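Local coordinates for probable sulfate-binding lipoprotein SubI (Mycobacterium tuberculosis, PDB 6DDN), which probably binds sulfate at the cell envelope and delivers it for uptake, as expected of a periplasmic solute-binding lipoprotein, at residues R155-L160 / Y186-D191; N181-Y186 / W320-L325; A68-F73 / V84-G89. All blocks are in the same frame, centred on the assembly; numbering follows the deposited sequence.

Contact 1: residues R155-L160 / Y186-D191; sequences RDWDDL and YAAKSD. With SO4 (sulfate ion), chain G.
Trp157 and Asp158, in the loop between strands 138-147 and 167-168, meet Ala188 and Lys189 near the C-terminal end of helix 177-190. The turn that presents them is tied together by its own flanking residues. Arg155 N donates to Asp159 OD2 at 2.7 Å, and Asp156 N reaches the same oxygen at 3.1 Å from the opposite face of the carboxylate, so two backbone bonds fix its rotation. Asp156 reciprocates through an Asx motif, its OD2 accepting from Asp159 N at 3.0 Å. These reciprocal bonds between backbone and carboxylate open a turn with helical backbone angles but no regular helical bonding. They also bring two acceptors, Asp156 OD2 and Asp159 OD2, within 3.0 Å of each other, a crowding that a salt bridge from Asp159 OD1 to Arg162 probably eases. At Trp157 the backbone N points almost straight at a sulfate, donating to SO4 O2 at 2.8 Å with an angle of 170°. Gln257 N holds the same ion, which probably came from the crystallisation liquor, while the indole NE1 donates to Gln257 O. The tryptophan side chain extends inward, where its ring meets Phe144 edge-to-face, and CD1 lies obliquely against Ala188 CB at 3.8 Å. Asp158, on the exposed side of the turn, is met by Lys189, whose NZ forms a salt bridge with its OD1 at 2.8 Å. The ammonium group sits above the carboxylate plane, 49° out of it, at the end of a lysine chain that bends at its second torsion (chi2 -47°) before running out straight to the acid.

Contact 2: residues N181-Y186 / W320-L325; sequences NLLAPY and WTIADL
Leu183 and Tyr186 project from helix 177-190 against Ile322 and Leu325, forming a wholly apolar contact. The two branches of Leu183 divide the work: CD1 meets Ile322 CD1 at 3.7 Å, whereas CD2 lies 3.9 Å from Leu325 CD1, the two leucines sliding past each other in opposite directions. That same Leu325 methyl comes up to the edge of the Tyr186 ring, close to its plane, with CE2 3.8 Å away. With its first torsion close to fully extended (chi1 170°), the tyrosine swings its ring across to Leu325 although its CB does not point there directly. In the fold, this packing fastens the loop after the short strand 318-320 to the side of a helix more than 130 residues earlier in the chain. Helix 177-190 is kinked here, since Pro185 has no N-H to give to the preceding turn. Farther out, Trp328 and Val331 of helix 328-331 lie against Leu183, and Val331 also touches Leu325; Phe259 of strand 257-267 backs Ile322. The tyrosine is positioned at its far end by a hydrogen bond between OH and Asn196 OD1, and its ring meets Phe336 edge-to-face.

Contact 3: residues A68-F73 / V84-G89; sequences AVIPAF and VITSYG
The phenyl ring of Phe73 meets Val84 obliquely, its CD2 lying 4.2 Å from Val84 CG2. Two further aromatic rings, Phe280 and Phe283 of helix 274-284, pack on Phe73 with their planes inclined to its own, so the valine methyl adds to an aromatic cluster. A chi1 of 176° turns the phenyl ring out from the helix to Val84, and the two side chains cross at about a right angle. One turn earlier, Ile70 carries most of the contact. Its CD1 reaches Val84 CG1 at 3.6 Å, while its other branch, CG2, rests 3.9 Å from Val84 CB, so that the isoleucine straddles the valine. Beyond Val84 the extended chain of Ile70 brings CD1 to Thr86 CG2 at 3.8 Å; the threonine offers its methyl to this surface.

Helix 63-74 and strand 83-88 belong to a beta-alpha-beta unit that starts with strand 53-58. The helix segment runs nearly antiparallel to the strand (168°), with 10.2 Å between the two axes at closest approach. Val84 and Thr86, alternate residues of the strand, both direct CB toward the helix, while Ile85 between them turns away and uses its backbone to bond to Ile54 and Leu56 of the neighbouring parallel strand. Phe280 touches Ile70 and Val84 as well as Phe73, linking the unit to helix 274-284. Since the side chains meet entirely through carbon atoms, the helix is seated on this strand by the fit of branched aliphatic groups and by burial of apolar surface, with no directional polar bond between the two segments.

In the fold
Contacts 1 and 2 form one continuous region built on helix 177-190: their centres are 11 Å apart and they share Tyr186. Trp157 of contact 1 packs its CZ2 on Ala184 CB of contact 2 at 3.5 Å, and Trp320 CE2 approaches Ala187 O at 3.5 Å, so a loop residue and the end of strand 318-320 both pack on the same helix. Contact 3 stands apart on the opposite side of the chain's centre, with its centre 35 Å from that of contact 1 and 29 Å from that of contact 2, consistent with the two lobes of a periplasmic binding protein. The sulfate belongs to contact 1 alone and, probably being crystallisation-derived, need not mark the transport site.

Contact 1: residues R155-L160 / Y186-D191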
loop_
_atom_site.group_PDB
_atom_site.type_symbol
_atom_site.label_atom_id
_atom_site.label_comp_id
_atom_site.label_asym_id
_atom_site.label_seq_id
_atom_site.Cartn_x
_atom_site.Cartn_y
_atom_site.Cartn_z
ATOM N N ARG A 155 2.471 -5.327 20.806
ATOM C CA ARG A 155 3.386 -4.205 20.621
ATOM C C ARG A 155 4.531 -4.471 19.653
ATOM O O ARG A 155 5.159 -3.504 19.204
ATOM C CB ARG A 155 3.991 -3.768 21.967
ATOM C CG ARG A 155 2.985 -3.511 23.081
ATOM C CD ARG A 155 2.389 -2.113 23.011
ATOM N NE ARG A 155 1.198 -2.001 23.850
ATOM C CZ ARG A 155 0.298 -1.026 23.757
ATOM N NH1 ARG A 155 0.447 -0.063 22.856
ATOM N NH2 ARG A 155 -0.752 -1.012 24.567
ATOM N N ASP A 156 4.832 -5.723 19.318
ATOM C CA ASP A 156 6.002 -6.003 18.495
ATOM C C ASP A 156 5.795 -7.311 17.742
ATOM O O ASP A 156 4.814 -8.028 17.954
ATOM C CB ASP A 156 7.281 -6.011 19.348
ATOM C CG ASP A 156 7.356 -7.181 20.320
ATOM O OD1 ASP A 156 8.345 -7.238 21.079
ATOM O OD2 ASP A 156 6.451 -8.039 20.345
ATOM N N TRP A 157 6.746 -7.615 16.854
ATOM C CA TRP A 157 6.597 -8.773 15.978
ATOM C C TRP A 157 6.592 -10.081 16.756
ATOM O O TRP A 157 5.919 -11.036 16.353
ATOM C CB TRP A 157 7.706 -8.781 14.929
ATOM C CG TRP A 157 7.485 -7.765 13.858
ATOM C CD1 TRP A 157 8.205 -6.630 13.646
ATOM C CD2 TRP A 157 6.459 -7.781 12.860
ATOM N NE1 TRP A 157 7.698 -5.937 12.577
ATOM C CE2 TRP A 157 6.625 -6.624 12.076
ATOM C CE3 TRP A 157 5.419 -8.662 12.552
ATOM C CZ2 TRP A 157 5.790 -6.325 11.003
ATOM C CZ3 TRP A 157 4.591 -8.365 11.484
ATOM C CH2 TRP A 157 4.781 -7.204 10.723
ATOM N N ASP A 158 7.330 -10.148 17.867
ATOM C CA ASP A 158 7.296 -11.347 18.696
ATOM C C ASP A 158 5.906 -11.596 19.264
ATOM O O ASP A 158 5.545 -12.746 19.538
ATOM C CB ASP A 158 8.320 -11.236 19.828
ATOM C CG ASP A 158 9.726 -11.573 19.376
ATOM O OD1 ASP A 158 9.872 -12.236 18.328
ATOM O OD2 ASP A 158 10.686 -11.178 20.074
ATOM N N ASP A 159 5.111 -10.538 19.444
ATOM C CA ASP A 159 3.763 -10.703 19.972
ATOM C C ASP A 159 2.861 -11.487 19.027
ATOM O O ASP A 159 1.868 -12.066 19.480
ATOM C CB ASP A 159 3.137 -9.339 20.271
ATOM C CG ASP A 159 3.655 -8.729 21.558
ATOM O OD1 ASP A 159 3.939 -9.487 22.508
ATOM O OD2 ASP A 159 3.776 -7.489 21.620
ATOM N N LEU A 160 3.179 -11.520 17.732
ATOM C CA LEU A 160 2.367 -12.265 16.779
ATOM C C LEU A 160 2.593 -13.767 16.864
ATOM O O LEU A 160 1.793 -14.528 16.309
ATOM C CB LEU A 160 2.648 -11.794 15.349
ATOM C CG LEU A 160 2.476 -10.311 15.012
ATOM C CD1 LEU A 160 2.226 -10.137 13.522
ATOM C CD2 LEU A 160 1.361 -9.670 15.824
ATOM N N TYR A 186 10.138 -10.147 7.993
ATOM C CA TYR A 186 11.376 -10.716 7.477
ATOM C C TYR A 186 12.534 -9.749 7.672
ATOM O O TYR A 186 13.583 -10.118 8.211
ATOM C CB TYR A 186 11.232 -11.076 6.001
ATOM C CG TYR A 186 12.559 -11.433 5.377
ATOM C CD1 TYR A 186 13.162 -12.654 5.642
ATOM C CD2 TYR A 186 13.223 -10.540 4.546
ATOM C CE1 TYR A 186 14.383 -12.984 5.088
ATOM C CE2 TYR A 186 14.446 -10.860 3.988
ATOM C CZ TYR A 186 15.020 -12.084 4.260
ATOM O OH TYR A 186 16.236 -12.410 3.706
ATOM N N ALA A 187 12.360 -8.499 7.234
ATOM C CA ALA A 187 13.410 -7.501 7.403
ATOM C C ALA A 187 13.737 -7.284 8.875
ATOM O O ALA A 187 14.903 -7.099 9.240
ATOM C CB ALA A 187 12.992 -6.186 6.746
ATOM N N ALA A 188 12.719 -7.314 9.738
ATOM C CA ALA A 188 12.949 -7.087 11.161
ATOM C C ALA A 188 13.718 -8.243 11.788
ATOM O O ALA A 188 14.741 -8.035 12.450
ATOM C CB ALA A 188 11.617 -6.873 11.881
ATOM N N LYS A 189 13.244 -9.473 11.585
ATOM C CA LYS A 189 13.862 -10.634 12.213
ATOM C C LYS A 189 15.143 -11.085 11.523
ATOM O O LYS A 189 15.850 -11.937 12.072
ATOM C CB LYS A 189 12.866 -11.791 12.261
ATOM C CG LYS A 189 11.744 -11.561 13.249
ATOM C CD LYS A 189 12.297 -11.073 14.577
ATOM C CE LYS A 189 11.299 -11.262 15.700
ATOM N NZ LYS A 189 11.773 -10.626 16.962
ATOM N N SER A 190 15.461 -10.541 10.350
ATOM C CA SER A 190 16.694 -10.872 9.650
ATOM C C SER A 190 17.677 -9.712 9.599
ATOM O O SER A 190 18.737 -9.847 8.980
ATOM C CB SER A 190 16.389 -11.342 8.222
ATOM O OG SER A 190 16.074 -10.246 7.382
ATOM N N ASP A 191 17.356 -8.587 10.240
ATOM C CA ASP A 191 18.175 -7.376 10.193
ATOM C C ASP A 191 18.499 -6.997 8.750
ATOM O O ASP A 191 19.655 -6.796 8.374
ATOM C CB ASP A 191 19.452 -7.538 11.023
ATOM C CG ASP A 191 20.079 -6.204 11.397
ATOM O OD1 ASP A 191 19.422 -5.413 12.106
ATOM O OD2 ASP A 191 21.231 -5.946 10.995
HETATM S S SO4 G . 10.342 -5.532 16.425
HETATM O O1 SO4 G . 10.089 -5.019 15.086
HETATM O O2 SO4 G . 9.086 -6.003 16.987
HETATM O O3 SO4 G . 11.289 -6.641 16.363
HETATM O O4 SO4 G . 10.891 -4.459 17.249
#

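Contact 2: residues N181-Y186 / W320-L325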
loop_
_atom_site.group_PDB
_atom_site.type_symbol
_atom_site.label_atom_id
_atom_site.label_comp_id
_atom_site.label_asym_id
_atom_site.label_seq_id
_atom_site.Cartn_x
_atom_site.Cartn_y
_atom_site.Cartn_z
ATOM N N ASN A 181 3.223 -6.928 4.287
ATOM C CA ASN A 181 2.967 -7.529 5.591
ATOM C C ASN A 181 3.950 -8.639 5.931
ATOM O O ASN A 181 4.120 -8.956 7.112
ATOM C CB ASN A 181 1.540 -8.080 5.644
ATOM C CG ASN A 181 0.490 -6.988 5.703
ATOM O OD1 ASN A 181 0.807 -5.799 5.670
ATOM N ND2 ASN A 181 -0.774 -7.392 5.786
ATOM N N LEU A 182 4.579 -9.255 4.931
ATOM C CA LEU A 182 5.586 -10.275 5.183
ATOM C C LEU A 182 7.009 -9.761 5.024
ATOM O O LEU A 182 7.927 -10.336 5.620
ATOM C CB LEU A 182 5.371 -11.477 4.253
ATOM C CG LEU A 182 4.007 -12.160 4.377
ATOM C CD1 LEU A 182 4.021 -13.519 3.698
ATOM C CD2 LEU A 182 3.594 -12.290 5.835
ATOM N N LEU A 183 7.211 -8.692 4.249
ATOM C CA LEU A 183 8.535 -8.091 4.148
ATOM C C LEU A 183 8.969 -7.482 5.475
ATOM O O LEU A 183 10.134 -7.610 5.869
ATOM C CB LEU A 183 8.543 -7.031 3.049
ATOM C CG LEU A 183 8.718 -7.558 1.629
ATOM C CD1 LEU A 183 8.299 -6.505 0.616
ATOM C CD2 LEU A 183 10.157 -7.999 1.400
ATOM N N ALA A 184 8.051 -6.812 6.173
ATOM C CA ALA A 184 8.405 -6.169 7.437
ATOM C C ALA A 184 8.911 -7.160 8.478
ATOM O O ALA A 184 9.999 -6.930 9.035
ATOM C CB ALA A 184 7.212 -5.360 7.958
ATOM N N PRO A 185 8.213 -8.258 8.789
ATOM C CA PRO A 185 8.762 -9.191 9.780
ATOM C C PRO A 185 10.015 -9.895 9.298
ATOM O O PRO A 185 10.886 -10.216 10.117
ATOM C CB PRO A 185 7.610 -10.173 10.006
ATOM C CG PRO A 185 6.883 -10.174 8.726
ATOM C CD PRO A 185 6.924 -8.743 8.267
ATOM N N TYR A 186 10.138 -10.147 7.993
ATOM C CA TYR A 186 11.376 -10.716 7.477
ATOM C C TYR A 186 12.534 -9.749 7.672
ATOM O O TYR A 186 13.583 -10.118 8.211
ATOM C CB TYR A 186 11.232 -11.076 6.001
ATOM C CG TYR A 186 12.559 -11.433 5.377
ATOM C CD1 TYR A 186 13.162 -12.654 5.642
ATOM C CD2 TYR A 186 13.223 -10.540 4.546
ATOM C CE1 TYR A 186 14.383 -12.984 5.088
ATOM C CE2 TYR A 186 14.446 -10.860 3.988
ATOM C CZ TYR A 186 15.020 -12.084 4.260
ATOM O OH TYR A 186 16.236 -12.410 3.706
ATOM N N TRP A 320 12.556 -0.107 7.498
ATOM C CA TRP A 320 13.150 -0.918 6.447
ATOM C C TRP A 320 12.549 -0.548 5.098
ATOM O O TRP A 320 11.345 -0.306 4.983
ATOM C CB TRP A 320 12.925 -2.404 6.729
ATOM C CG TRP A 320 13.653 -2.910 7.936
ATOM C CD1 TRP A 320 13.101 -3.306 9.120
ATOM C CD2 TRP A 320 15.069 -3.078 8.077
ATOM N NE1 TRP A 320 14.086 -3.709 9.990
ATOM C CE2 TRP A 320 15.304 -3.578 9.373
ATOM C CE3 TRP A 320 16.161 -2.854 7.233
ATOM C CZ2 TRP A 320 16.583 -3.857 9.845
ATOM C CZ3 TRP A 320 17.432 -3.132 7.703
ATOM C CH2 TRP A 320 17.632 -3.629 8.997
ATOM N N THR A 321 13.397 -0.505 4.074
ATOM C CA THR A 321 12.975 -0.188 2.719
ATOM C C THR A 321 13.338 -1.329 1.779
ATOM O O THR A 321 14.208 -2.153 2.074
ATOM C CB THR A 321 13.616 1.115 2.220
ATOM O OG1 THR A 321 15.025 0.921 2.050
ATOM C CG2 THR A 321 13.382 2.238 3.217
ATOM N N ILE A 322 12.658 -1.362 0.629
ATOM C CA ILE A 322 12.947 -2.385 -0.373
ATOM C C ILE A 322 14.383 -2.265 -0.864
ATOM O O ILE A 322 14.986 -3.256 -1.292
ATOM C CB ILE A 322 11.932 -2.303 -1.535
ATOM C CG1 ILE A 322 11.695 -3.688 -2.139
ATOM C CG2 ILE A 322 12.401 -1.336 -2.614
ATOM C CD1 ILE A 322 10.939 -4.623 -1.230
ATOM N N ALA A 323 14.961 -1.063 -0.795
ATOM C CA ALA A 323 16.353 -0.890 -1.191
ATOM C C ALA A 323 17.301 -1.547 -0.196
ATOM O O ALA A 323 18.394 -1.981 -0.578
ATOM C CB ALA A 323 16.678 0.596 -1.337
ATOM N N ASP A 324 16.904 -1.626 1.077
ATOM C CA ASP A 324 17.722 -2.320 2.067
ATOM C C ASP A 324 17.884 -3.790 1.715
ATOM O O ASP A 324 18.923 -4.390 2.014
ATOM C CB ASP A 324 17.103 -2.179 3.460
ATOM C CG ASP A 324 16.922 -0.734 3.880
ATOM O OD1 ASP A 324 16.777 0.130 2.990
ATOM O OD2 ASP A 324 16.918 -0.458 5.099
ATOM N N LEU A 325 16.877 -4.382 1.083
ATOM C CA LEU A 325 16.902 -5.785 0.704
ATOM C C LEU A 325 17.387 -5.997 -0.723
ATOM O O LEU A 325 17.200 -7.087 -1.273
ATOM C CB LEU A 325 15.511 -6.397 0.879
ATOM C CG LEU A 325 14.999 -6.464 2.320
ATOM C CD1 LEU A 325 13.866 -7.469 2.452
ATOM C CD2 LEU A 325 16.136 -6.808 3.269
#

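Contact 3: residues A68-F73 / V84-G89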
loop_
_atom_site.group_PDB
_atom_site.type_symbol
_atom_site.label_atom_id
_atom_site.label_comp_id
_atom_site.label_asym_id
_atom_site.label_seq_id
_atom_site.Cartn_x
_atom_site.Cartn_y
_atom_site.Cartn_z
ATOM N N ALA A 68 -10.610 12.195 -2.052
ATOM C CA ALA A 68 -10.359 13.560 -1.611
ATOM C C ALA A 68 -9.574 14.373 -2.626
ATOM O O ALA A 68 -9.739 15.596 -2.689
ATOM C CB ALA A 68 -9.601 13.562 -0.280
ATOM N N VAL A 69 -8.733 13.718 -3.427
ATOM C CA VAL A 69 -7.912 14.426 -4.400
ATOM C C VAL A 69 -8.710 14.741 -5.662
ATOM O O VAL A 69 -8.540 15.808 -6.265
ATOM C CB VAL A 69 -6.650 13.599 -4.709
ATOM C CG1 VAL A 69 -6.144 13.888 -6.110
ATOM C CG2 VAL A 69 -5.571 13.876 -3.676
ATOM N N ILE A 70 -9.593 13.827 -6.076
ATOM C CA ILE A 70 -10.352 14.034 -7.311
ATOM C C ILE A 70 -11.199 15.301 -7.262
ATOM O O ILE A 70 -11.170 16.072 -8.236
ATOM C CB ILE A 70 -11.178 12.777 -7.641
ATOM C CG1 ILE A 70 -10.252 11.620 -8.022
ATOM C CG2 ILE A 70 -12.167 13.063 -8.762
ATOM C CD1 ILE A 70 -10.898 10.257 -7.904
ATOM N N PRO A 71 -11.962 15.584 -6.195
ATOM C CA PRO A 71 -12.659 16.882 -6.142
ATOM C C PRO A 71 -11.719 18.069 -6.249
ATOM O O PRO A 71 -12.054 19.060 -6.910
ATOM C CB PRO A 71 -13.372 16.839 -4.783
ATOM C CG PRO A 71 -13.556 15.394 -4.506
ATOM C CD PRO A 71 -12.326 14.733 -5.046
ATOM N N ALA A 72 -10.545 17.998 -5.617
ATOM C CA ALA A 72 -9.566 19.071 -5.764
ATOM C C ALA A 72 -9.045 19.146 -7.191
ATOM O O ALA A 72 -8.822 20.241 -7.723
ATOM C CB ALA A 72 -8.410 18.868 -4.787
ATOM N N PHE A 73 -8.837 17.993 -7.823
ATOM C CA PHE A 73 -8.445 17.980 -9.226
ATOM C C PHE A 73 -9.524 18.612 -10.094
ATOM O O PHE A 73 -9.236 19.452 -10.953
ATOM C CB PHE A 73 -8.160 16.543 -9.663
ATOM C CG PHE A 73 -7.849 16.400 -11.121
ATOM C CD1 PHE A 73 -6.779 17.072 -11.685
ATOM C CD2 PHE A 73 -8.621 15.580 -11.925
ATOM C CE1 PHE A 73 -6.488 16.933 -13.028
ATOM C CE2 PHE A 73 -8.331 15.433 -13.264
ATOM C CZ PHE A 73 -7.267 16.112 -13.819
ATOM N N VAL A 84 -13.299 11.382 -13.141
ATOM C CA VAL A 84 -12.391 10.294 -12.800
ATOM C C VAL A 84 -13.222 9.138 -12.264
ATOM O O VAL A 84 -13.809 9.234 -11.178
ATOM C CB VAL A 84 -11.333 10.732 -11.776
ATOM C CG1 VAL A 84 -10.426 9.560 -11.418
ATOM C CG2 VAL A 84 -10.522 11.904 -12.312
ATOM N N ILE A 85 -13.273 8.045 -13.019
ATOM C CA ILE A 85 -13.868 6.800 -12.550
ATOM C C ILE A 85 -12.787 5.995 -11.846
ATOM O O ILE A 85 -11.617 6.014 -12.248
ATOM C CB ILE A 85 -14.491 6.009 -13.714
ATOM C CG1 ILE A 85 -15.408 6.909 -14.538
ATOM C CG2 ILE A 85 -15.274 4.810 -13.199
ATOM C CD1 ILE A 85 -15.409 6.571 -16.000
ATOM N N THR A 86 -13.171 5.288 -10.787
ATOM C CA THR A 86 -12.227 4.574 -9.945
ATOM C C THR A 86 -12.581 3.095 -9.884
ATOM O O THR A 86 -13.746 2.709 -10.024
ATOM C CB THR A 86 -12.201 5.160 -8.530
ATOM O OG1 THR A 86 -13.520 5.119 -7.973
ATOM C CG2 THR A 86 -11.716 6.604 -8.563
ATOM N N SER A 87 -11.555 2.270 -9.678
ATOM C CA SER A 87 -11.725 0.826 -9.558
ATOM C C SER A 87 -10.701 0.308 -8.562
ATOM O O SER A 87 -9.494 0.394 -8.814
ATOM C CB SER A 87 -11.559 0.131 -10.911
ATOM O OG SER A 87 -11.691 -1.274 -10.775
ATOM N N TYR A 88 -11.181 -0.226 -7.441
ATOM C CA TYR A 88 -10.326 -0.730 -6.377
ATOM C C TYR A 88 -10.508 -2.232 -6.224
ATOM O O TYR A 88 -11.623 -2.750 -6.340
ATOM C CB TYR A 88 -10.627 -0.032 -5.046
ATOM C CG TYR A 88 -10.674 1.475 -5.145
ATOM C CD1 TYR A 88 -9.507 2.230 -5.113
ATOM C CD2 TYR A 88 -11.884 2.143 -5.275
ATOM C CE1 TYR A 88 -9.548 3.612 -5.205
ATOM C CE2 TYR A 88 -11.933 3.521 -5.367
ATOM C CZ TYR A 88 -10.765 4.250 -5.331
ATOM O OH TYR A 88 -10.822 5.621 -5.424
ATOM N N GLY A 89 -9.406 -2.922 -5.961
ATOM C CA GLY A 89 -9.449 -4.354 -5.748
ATOM C C GLY A 89 -8.072 -4.856 -5.383
ATOM O O GLY A 89 -7.140 -4.073 -5.195
#